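Local coordinates for beta-mannosidase (Trichoderma harzianum, PDB 4CVU), which probably hydrolyses beta-mannosidic bonds to release terminal mannose from the non-reducing ends of oligosaccharides, as a family 2 glycoside hydrolase, at residues Pro128-Phe132 with Arg192-Asp197; Ile163-Asn167 with Pro186-Val191; Pro455-Lys461 with Gln512-Leu516. The contacts are given in a common frame with arbitrary orientation. Residue numbers count along the deposited sequence, not the author numbering.

Contact 1 (Pro128-Phe132 with Arg192-Asp197). With NA (sodium ion), chain B; MAN (alpha-D-mannopyranose), chain C.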
# COMPACT_ATOMS: atom_id res chain seq x y z
N PRO A 128 15.36 36.02 -3.92
CA PRO A 128 15.64 35.19 -5.10
C PRO A 128 14.37 34.74 -5.84
O PRO A 128 13.35 34.45 -5.21
CB PRO A 128 16.37 33.96 -4.54
CG PRO A 128 16.54 34.16 -3.07
CD PRO A 128 16.01 35.51 -2.70
N ASP A 129 14.44 34.69 -7.17
CA ASP A 129 13.31 34.22 -7.96
C ASP A 129 13.71 33.40 -9.18
O ASP A 129 13.14 33.55 -10.26
CB ASP A 129 12.46 35.41 -8.39
CG ASP A 129 13.23 36.40 -9.26
OD1 ASP A 129 14.48 36.30 -9.37
OD2 ASP A 129 12.56 37.27 -9.83
N ASN A 130 14.69 32.52 -9.01
CA ASN A 130 15.13 31.64 -10.09
C ASN A 130 15.74 30.38 -9.53
O ASN A 130 16.80 30.40 -8.90
CB ASN A 130 16.13 32.34 -11.02
CG ASN A 130 16.30 31.62 -12.36
OD1 ASN A 130 16.41 30.38 -12.41
ND2 ASN A 130 16.37 32.37 -13.44
N GLN A 131 15.08 29.26 -9.77
CA GLN A 131 15.59 27.97 -9.36
C GLN A 131 16.98 27.69 -9.91
O GLN A 131 17.76 27.02 -9.27
CB GLN A 131 14.64 26.86 -9.85
CG GLN A 131 15.03 25.47 -9.43
CD GLN A 131 14.03 24.36 -9.82
OE1 GLN A 131 12.97 24.57 -10.41
NE2 GLN A 131 14.43 23.16 -9.53
N PHE A 132 17.26 28.18 -11.12
CA PHE A 132 18.44 27.80 -11.89
C PHE A 132 19.66 28.74 -11.71
O PHE A 132 20.59 28.67 -12.53
CB PHE A 132 18.05 27.77 -13.38
CG PHE A 132 16.78 27.02 -13.66
CD1 PHE A 132 16.59 25.75 -13.14
CD2 PHE A 132 15.80 27.56 -14.48
CE1 PHE A 132 15.40 25.06 -13.39
CE2 PHE A 132 14.62 26.87 -14.74
CZ PHE A 132 14.42 25.62 -14.21
N ARG A 192 10.65 31.04 -13.43
CA ARG A 192 11.85 30.28 -13.73
C ARG A 192 12.03 29.17 -12.69
O ARG A 192 12.83 29.27 -11.75
CB ARG A 192 13.06 31.23 -13.76
CG ARG A 192 12.93 32.34 -14.77
CD ARG A 192 12.59 31.83 -16.13
NE ARG A 192 13.45 30.70 -16.49
CZ ARG A 192 13.09 29.65 -17.23
NH1 ARG A 192 11.87 29.54 -17.74
NH2 ARG A 192 13.98 28.70 -17.49
N LYS A 193 11.26 28.10 -12.92
CA LYS A 193 11.18 26.90 -12.09
C LYS A 193 10.96 25.76 -13.07
O LYS A 193 10.38 25.94 -14.19
CB LYS A 193 10.03 26.99 -11.04
CG LYS A 193 9.84 25.77 -10.11
CD LYS A 193 8.97 26.09 -8.90
CE LYS A 193 8.60 24.88 -8.02
NZ LYS A 193 9.65 23.83 -7.99
N GLU A 194 11.44 24.61 -12.69
CA GLU A 194 11.40 23.39 -13.49
C GLU A 194 9.96 23.21 -13.88
O GLU A 194 9.08 23.11 -13.08
CB GLU A 194 11.96 22.22 -12.64
CG GLU A 194 11.74 20.82 -13.17
CD GLU A 194 12.47 19.72 -12.39
OE1 GLU A 194 12.02 19.41 -11.31
OE2 GLU A 194 13.45 19.16 -12.84
N GLN A 195 9.71 23.22 -15.18
CA GLN A 195 8.39 23.27 -15.65
C GLN A 195 7.54 22.05 -15.32
O GLN A 195 6.37 22.21 -15.11
CB GLN A 195 8.36 23.61 -17.15
CG GLN A 195 9.04 24.90 -17.47
CD GLN A 195 8.22 26.16 -17.27
OE1 GLN A 195 7.51 26.62 -18.17
NE2 GLN A 195 8.35 26.77 -16.09
N ASN A 196 8.11 20.86 -15.29
CA ASN A 196 7.39 19.68 -14.99
C ASN A 196 6.90 19.60 -13.56
O ASN A 196 6.08 18.80 -13.27
CB ASN A 196 8.08 18.41 -15.41
CG ASN A 196 9.31 18.14 -14.63
OD1 ASN A 196 10.36 18.64 -14.92
ND2 ASN A 196 9.15 17.36 -13.57
N ASP A 197 7.35 20.51 -12.73
CA ASP A 197 6.92 20.59 -11.33
C ASP A 197 5.44 20.96 -11.18
O ASP A 197 4.86 20.76 -10.13
CB ASP A 197 7.77 21.61 -10.62
CG ASP A 197 9.15 21.16 -10.38
OD1 ASP A 197 9.54 20.09 -10.85
OD2 ASP A 197 9.86 21.89 -9.66
NA NA B . 13.41 39.26 -11.27
C1 MAN C . 7.63 41.07 -10.32
C2 MAN C . 7.60 40.21 -11.58
C3 MAN C . 8.09 38.80 -11.26
C4 MAN C . 9.46 38.85 -10.57
C5 MAN C . 9.36 39.74 -9.32
C6 MAN C . 10.69 39.90 -8.59
O2 MAN C . 8.43 40.77 -12.59
O3 MAN C . 8.17 38.07 -12.46
O4 MAN C . 9.88 37.56 -10.22
O5 MAN C . 8.90 41.02 -9.70
O6 MAN C . 10.50 40.47 -7.31
O HOH W 1 11.00 33.40 -11.86
O HOH W 2 12.35 21.47 -8.32
O HOH W 3 14.12 39.44 -9.24
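Gln-131 is the unusual element here: one residue engages the facing loop through both its backbone and its side-chain amide. Its N donates to Arg-192 O at 3.0 Å, and its carboxamide, extended in the t,t rotamer, accepts from Glu-194 N at OE1, 2.7 Å away. The side-chain oxygen thus accepts from a backbone amide of the facing loop where neither segment forms a regular strand. Behind it the turn is held locally: Asn-130 OD1 accepts from Phe-132 N at 2.7 Å, an Asx turn; the phenyl ring of Phe-132 lies against the other segment. Arg-192 O lies over a face of that ring, while Phe-132 CE2 comes within 3.4 Å of Arg-192 NH2, whose charge is met by Glu-467 of helix 458-475. Two waters bridge the segments. One accepts from Arg-192 N (2.9 Å) and donates to Asp-129 O (2.7 Å); another donates to Asp-197 OD2 (2.9 Å) and accepts a weak bond from Gln-131 NE2. Asp-197 OD2 also forms a salt bridge with Lys-193 NZ at 2.6 Å. Beyond the loop pair, Asp-129 OD2 binds the sodium ion at 2.6 Å and accepts from mannose O4 at 2.7 Å. Glu-194 OE2 bonds to Trp-396, and Asn-196 pairs by its backbone with Ser-424, in loops following strands of the catalytic barrel. With Arg-192 matched by Glu-467, Lys-193 by Asp-197 and Asp-129 by sodium, the chemistry implies a largely polar pairing of two loops of the galactose-binding-like domain, whose further partners lie on the barrel.

Contact 2 (Ile163-Asn167 with Pro186-Val191). With NAG (2-acetamido-2-deoxy-beta-D-glucopyranose), chain J.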
# COMPACT_ATOMS: atom_id res chain seq x y z
N ILE A 163 2.42 32.98 -9.24
CA ILE A 163 2.20 33.05 -10.71
C ILE A 163 0.74 33.36 -11.10
O ILE A 163 0.48 33.97 -12.16
CB ILE A 163 2.68 31.79 -11.49
CG1 ILE A 163 1.89 30.53 -11.05
CG2 ILE A 163 4.18 31.63 -11.33
CD1 ILE A 163 2.51 29.20 -11.43
N ASN A 164 -0.21 32.94 -10.26
CA ASN A 164 -1.59 33.37 -10.46
C ASN A 164 -1.72 34.89 -10.27
O ASN A 164 -2.38 35.53 -11.07
CB ASN A 164 -2.57 32.60 -9.56
CG ASN A 164 -2.67 31.14 -9.95
OD1 ASN A 164 -2.17 30.72 -10.98
ND2 ASN A 164 -3.32 30.36 -9.12
N ALA A 165 -1.05 35.43 -9.26
CA ALA A 165 -1.08 36.88 -8.98
C ALA A 165 -0.41 37.67 -10.10
O ALA A 165 -0.93 38.71 -10.52
CB ALA A 165 -0.43 37.18 -7.63
N ILE A 166 0.72 37.17 -10.61
CA ILE A 166 1.40 37.78 -11.76
C ILE A 166 0.47 37.81 -12.97
O ILE A 166 0.30 38.86 -13.63
CB ILE A 166 2.69 37.03 -12.15
CG1 ILE A 166 3.78 37.29 -11.13
CG2 ILE A 166 3.15 37.43 -13.54
CD1 ILE A 166 5.03 36.43 -11.26
N ASN A 167 -0.15 36.67 -13.27
CA ASN A 167 -0.98 36.58 -14.46
C ASN A 167 -2.26 37.47 -14.39
O ASN A 167 -2.73 37.97 -15.40
CB ASN A 167 -1.40 35.15 -14.74
CG ASN A 167 -2.41 35.08 -15.85
OD1 ASN A 167 -2.07 35.16 -17.03
ND2 ASN A 167 -3.69 34.98 -15.47
N PRO A 186 -1.86 26.15 -14.00
CA PRO A 186 -1.70 27.14 -15.05
C PRO A 186 -0.61 28.14 -14.73
O PRO A 186 -0.13 28.23 -13.61
CB PRO A 186 -3.03 27.89 -15.00
CG PRO A 186 -3.41 27.80 -13.55
CD PRO A 186 -3.04 26.41 -13.16
N ASN A 187 -0.26 28.94 -15.72
CA ASN A 187 0.63 30.08 -15.56
C ASN A 187 2.12 29.85 -15.39
O ASN A 187 2.81 30.78 -15.04
CB ASN A 187 0.12 31.06 -14.48
CG ASN A 187 -1.24 31.62 -14.79
OD1 ASN A 187 -1.52 32.04 -15.90
ND2 ASN A 187 -2.10 31.54 -13.85
N ARG A 188 2.62 28.64 -15.67
CA ARG A 188 4.00 28.26 -15.45
C ARG A 188 5.01 29.08 -16.26
O ARG A 188 6.16 29.16 -15.93
CB ARG A 188 4.21 26.76 -15.70
CG ARG A 188 4.23 26.35 -17.14
CD ARG A 188 4.14 24.82 -17.38
NE ARG A 188 3.72 24.47 -18.74
CZ ARG A 188 4.55 24.34 -19.76
NH1 ARG A 188 5.80 24.57 -19.57
NH2 ARG A 188 4.16 24.00 -20.98
N GLN A 189 4.55 29.69 -17.35
CA GLN A 189 5.45 30.46 -18.20
C GLN A 189 6.08 31.66 -17.44
O GLN A 189 7.11 32.20 -17.86
CB GLN A 189 4.72 30.92 -19.47
CG GLN A 189 3.68 32.03 -19.30
CD GLN A 189 2.29 31.54 -18.97
OE1 GLN A 189 2.11 30.45 -18.38
NE2 GLN A 189 1.28 32.36 -19.30
N TRP A 190 5.44 32.07 -16.34
CA TRP A 190 5.85 33.27 -15.58
C TRP A 190 6.93 33.00 -14.55
O TRP A 190 7.45 33.93 -13.96
CB TRP A 190 4.62 33.94 -14.89
CG TRP A 190 3.83 34.68 -15.87
CD1 TRP A 190 2.62 34.33 -16.38
CD2 TRP A 190 4.23 35.85 -16.56
NE1 TRP A 190 2.22 35.24 -17.33
CE2 TRP A 190 3.20 36.18 -17.47
CE3 TRP A 190 5.36 36.69 -16.48
CZ2 TRP A 190 3.27 37.31 -18.29
CZ3 TRP A 190 5.42 37.82 -17.30
CH2 TRP A 190 4.38 38.11 -18.19
N VAL A 191 7.29 31.73 -14.34
CA VAL A 191 8.26 31.42 -13.28
C VAL A 191 9.45 30.61 -13.79
O VAL A 191 9.28 29.62 -14.47
CB VAL A 191 7.60 30.75 -12.07
CG1 VAL A 191 6.82 29.50 -12.48
CG2 VAL A 191 8.65 30.39 -11.02
C1 NAG J . -4.80 35.04 -16.40
C2 NAG J . -5.98 34.11 -16.16
C3 NAG J . -7.19 34.40 -17.03
C4 NAG J . -7.55 35.88 -17.08
C5 NAG J . -6.30 36.75 -17.24
C6 NAG J . -6.65 38.24 -17.12
C7 NAG J . -5.52 31.87 -15.38
C8 NAG J . -5.11 30.49 -15.79
N2 NAG J . -5.58 32.74 -16.38
O3 NAG J . -8.25 33.65 -16.47
O4 NAG J . -8.37 36.08 -18.21
O5 NAG J . -5.28 36.38 -16.30
O6 NAG J . -5.97 38.86 -16.04
O7 NAG J . -5.75 32.14 -14.18
O HOH W 4 -0.99 28.01 -10.96
O HOH W 5 -0.05 35.37 -19.02
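Ile-166 lays its CG2 methyl over the face of the Trp-190 indole, 3.9 Å from the centroid of the five-membered ring and 26° off its normal, a clear CH-pi contact. One turn earlier on the same helix, Ile-163 extends the apolar surface: its CG2 meets Val-191 CG1 at 3.6 Å and Trp-190 CB at 4.3 Å, while its CD1 reaches Pro-186 O at 3.6 Å. Residues three apart on a helix thus present one apolar face to a short 3-10 turn, closed by Trp-190 N donating to Asn-187 O at 3.2 Å. Asn-187, with a positive phi, starts that turn and turns its side chain to the helix, where ND2 donates to Asn-164 OD1 at 3.0 Å. A water bound to both Asn-164 OD1 (3.0 Å) and Pro-186 O (2.8 Å) reinforces this polar margin. Sugar enters at the other margin. Asn-167 ND2 is bonded covalently to C1 of an N-acetylglucosamine, so the asparagine is an N-glycosylation site; its OD1 is still available to a second water (2.8 Å), which accepts from Trp-190 NE1 (2.8 Å). The acetyl methyl C8 of the sugar rests 3.4 Å from Pro-186 CB. The contact therefore illustrates how a glycosylated helix can be seated on a loop. Helix 159-168 follows strand 152-156 of the domain's six-stranded antiparallel sheet, and residues 186-191 belong to the long excursion before strand 215-221 of its four-stranded one; Trp-190 also touches Pro-455, just ahead of helix 458-475.

Contact 3 (Pro455-Lys461 with Gln512-Leu516). With MAN (alpha-D-mannopyranose), chain D; NAG (2-acetamido-2-deoxy-beta-D-glucopyranose), chain E; MAN (alpha-D-mannopyranose), chain F.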
# COMPACT_ATOMS: atom_id res chain seq x y z
N PRO A 455 7.33 34.95 -21.65
CA PRO A 455 7.49 36.42 -21.60
C PRO A 455 8.82 36.87 -22.18
O PRO A 455 9.77 36.09 -22.27
CB PRO A 455 7.44 36.74 -20.10
CG PRO A 455 6.81 35.56 -19.46
CD PRO A 455 7.25 34.39 -20.29
N ASP A 456 8.87 38.13 -22.59
CA ASP A 456 10.11 38.75 -23.07
C ASP A 456 10.21 40.22 -22.63
O ASP A 456 10.83 41.04 -23.31
CB ASP A 456 10.22 38.65 -24.59
CG ASP A 456 11.62 38.96 -25.09
OD1 ASP A 456 12.60 38.59 -24.40
OD2 ASP A 456 11.75 39.59 -26.18
N SER A 457 9.65 40.52 -21.45
CA SER A 457 9.83 41.83 -20.83
C SER A 457 11.29 41.94 -20.39
O SER A 457 12.02 40.96 -20.41
CB SER A 457 8.90 41.95 -19.63
OG SER A 457 9.27 41.00 -18.64
N ASP A 458 11.71 43.15 -20.02
CA ASP A 458 13.11 43.42 -19.65
C ASP A 458 13.51 42.70 -18.36
O ASP A 458 14.61 42.19 -18.26
CB ASP A 458 13.36 44.94 -19.50
CG ASP A 458 13.25 45.72 -20.84
OD1 ASP A 458 13.25 45.12 -21.91
OD2 ASP A 458 13.17 46.97 -20.83
N ASP A 459 12.64 42.65 -17.37
CA ASP A 459 12.99 42.00 -16.11
C ASP A 459 13.09 40.47 -16.26
O ASP A 459 14.00 39.86 -15.72
CB ASP A 459 11.98 42.34 -14.99
CG ASP A 459 12.25 43.71 -14.35
OD1 ASP A 459 13.33 44.31 -14.59
OD2 ASP A 459 11.39 44.18 -13.59
N PHE A 460 12.14 39.89 -17.00
CA PHE A 460 12.13 38.42 -17.25
C PHE A 460 13.40 38.02 -17.99
O PHE A 460 14.13 37.12 -17.56
CB PHE A 460 10.89 38.01 -18.05
CG PHE A 460 10.78 36.50 -18.29
CD1 PHE A 460 10.23 35.66 -17.33
CD2 PHE A 460 11.22 35.95 -19.50
CE1 PHE A 460 10.12 34.29 -17.56
CE2 PHE A 460 11.12 34.58 -19.73
CZ PHE A 460 10.56 33.75 -18.77
N LYS A 461 13.69 38.71 -19.08
CA LYS A 461 14.95 38.50 -19.80
C LYS A 461 16.18 38.64 -18.91
O LYS A 461 17.09 37.80 -18.95
CB LYS A 461 15.07 39.46 -20.97
CG LYS A 461 16.32 39.27 -21.80
CD LYS A 461 16.59 40.48 -22.71
CE LYS A 461 15.57 40.58 -23.83
NZ LYS A 461 15.56 41.93 -24.43
N GLN A 512 9.57 37.98 -30.37
CA GLN A 512 10.00 37.71 -29.01
C GLN A 512 10.81 36.42 -28.94
O GLN A 512 11.78 36.33 -28.17
CB GLN A 512 8.79 37.59 -28.08
CG GLN A 512 8.01 38.86 -27.83
CD GLN A 512 6.84 38.60 -26.91
OE1 GLN A 512 5.98 37.77 -27.22
NE2 GLN A 512 6.81 39.27 -25.75
N TYR A 513 10.37 35.42 -29.71
CA TYR A 513 11.06 34.14 -29.82
C TYR A 513 12.48 34.36 -30.31
O TYR A 513 13.43 33.90 -29.67
CB TYR A 513 10.31 33.15 -30.73
CG TYR A 513 11.14 31.96 -31.19
CD1 TYR A 513 11.47 30.93 -30.32
CD2 TYR A 513 11.57 31.85 -32.51
CE1 TYR A 513 12.24 29.84 -30.74
CE2 TYR A 513 12.31 30.77 -32.94
CZ TYR A 513 12.64 29.76 -32.05
OH TYR A 513 13.38 28.67 -32.47
N GLU A 514 12.61 35.03 -31.44
CA GLU A 514 13.92 35.36 -32.00
C GLU A 514 14.73 36.19 -31.02
O GLU A 514 15.90 35.93 -30.78
CB GLU A 514 13.79 36.11 -33.32
CG GLU A 514 13.25 35.25 -34.43
CD GLU A 514 13.30 35.93 -35.78
OE1 GLU A 514 13.30 37.20 -35.79
OE2 GLU A 514 13.35 35.21 -36.80
N ASN A 515 14.08 37.19 -30.42
CA ASN A 515 14.79 38.11 -29.53
C ASN A 515 15.32 37.37 -28.30
O ASN A 515 16.49 37.56 -27.93
CB ASN A 515 13.87 39.26 -29.11
CG ASN A 515 14.55 40.22 -28.15
OD1 ASN A 515 15.46 40.93 -28.54
ND2 ASN A 515 14.17 40.18 -26.91
N LEU A 516 14.49 36.52 -27.70
CA LEU A 516 14.94 35.79 -26.49
C LEU A 516 15.87 34.63 -26.86
O LEU A 516 17.02 34.57 -26.38
CB LEU A 516 13.77 35.24 -25.67
CG LEU A 516 14.17 34.62 -24.31
CD1 LEU A 516 14.98 35.60 -23.51
CD2 LEU A 516 12.96 34.15 -23.50
C1 MAN D . 11.07 44.26 -31.14
C2 MAN D . 11.87 44.42 -29.85
C3 MAN D . 12.03 43.09 -29.15
C4 MAN D . 10.68 42.39 -29.00
C5 MAN D . 10.07 42.23 -30.38
C6 MAN D . 8.74 41.48 -30.29
O2 MAN D . 11.21 45.31 -28.98
O3 MAN D . 12.60 43.25 -27.87
O4 MAN D . 10.88 41.13 -28.36
O5 MAN D . 9.88 43.52 -30.96
O6 MAN D . 8.25 41.16 -31.58
C1 NAG E . 11.23 36.31 -40.50
C2 NAG E . 12.08 37.23 -39.66
C3 NAG E . 11.35 37.58 -38.38
C4 NAG E . 9.96 38.13 -38.66
C5 NAG E . 9.26 37.09 -39.53
C6 NAG E . 7.80 37.38 -39.86
C7 NAG E . 14.51 36.98 -39.72
C8 NAG E . 15.72 36.28 -39.22
N2 NAG E . 13.33 36.61 -39.25
O3 NAG E . 12.14 38.41 -37.58
O4 NAG E . 9.28 38.23 -37.42
O5 NAG E . 9.98 36.90 -40.73
O6 NAG E . 7.77 38.74 -40.17
O7 NAG E . 14.65 37.83 -40.56
C1 MAN F . 10.78 42.42 -33.86
C2 MAN F . 11.54 43.68 -33.44
C3 MAN F . 12.85 43.70 -34.22
C4 MAN F . 13.63 42.39 -33.99
C5 MAN F . 12.77 41.16 -34.28
C6 MAN F . 13.50 39.87 -33.92
O2 MAN F . 11.95 43.64 -32.08
O3 MAN F . 13.64 44.75 -33.74
O4 MAN F . 14.77 42.36 -34.79
O5 MAN F . 11.56 41.26 -33.55
O6 MAN F . 13.69 39.72 -32.54
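Two helices flanking strand 481-485 along the chain, in the (beta/alpha)8 barrel expected for the catalytic domain of this family, meet here, helix 458-475 preceding the strand and helix 506-528 following it. Gln-512 opens the second segment: its NE2 lies 3.7 Å from Asp-456 CB, while the same amide group bonds to Gln-173 of the galactose-binding-like domain. Tyr-513 points away and bonds to Glu-491. Glu-514 turns instead to carbohydrate, with OE1 accepting from O3 of an N-acetylglucosamine at a very short 2.5 Å and OE2 from N2 of the same sugar at 2.8 Å. Asn-515 ties helix 506-528 to the turn leading into helix 458-475, its ND2 donating to Asp-456 OD2 at 2.6 Å. That carboxylate oxygen also accepts a weak bond from mannose O4, 2.8 Å away, so a protein-linked glycan meets the same carboxylate. Lys-461 NZ stands 3.3 Å from Asn-515 ND2, two donors that do not bond. Asp-456 lies just before helix 458-475, whose N-cap is Ser-457, with OG accepting a weak 3.5 Å bond from Phe-460 N. Leu-516 ends the walk with the apolar part of the contact: its CD1 lies 4.3 Å from Lys-461 CG, and its CD2 approaches the edge of the Phe-460 ring, 4.2 Å from CE2.

Contact 2 is nested within the loop closed by contact 1, their centres about 12 Å apart, and Gln-195 NE2 probably donates to Arg-188 O at 3.2 Å. Contact 3 comes later in the chain, on the barrel, with its centre about 17 Å from that of contact 1 and 15 Å from that of contact 2. Its Phe-460 CE1 packs 3.8 Å from Arg-192 CD, and Pro-455 CG lies 3.4 Å from Trp-190 CZ3, so contacts 1 and 2 face contact 3 across the domain boundary. The mannose hydrogen-bonded to Asp-129 OD2 also has its O3 3.7 Å from Ile-166 CD1, and the sodium ion is about 7 Å from the nearest side-chain atom of Phe-460.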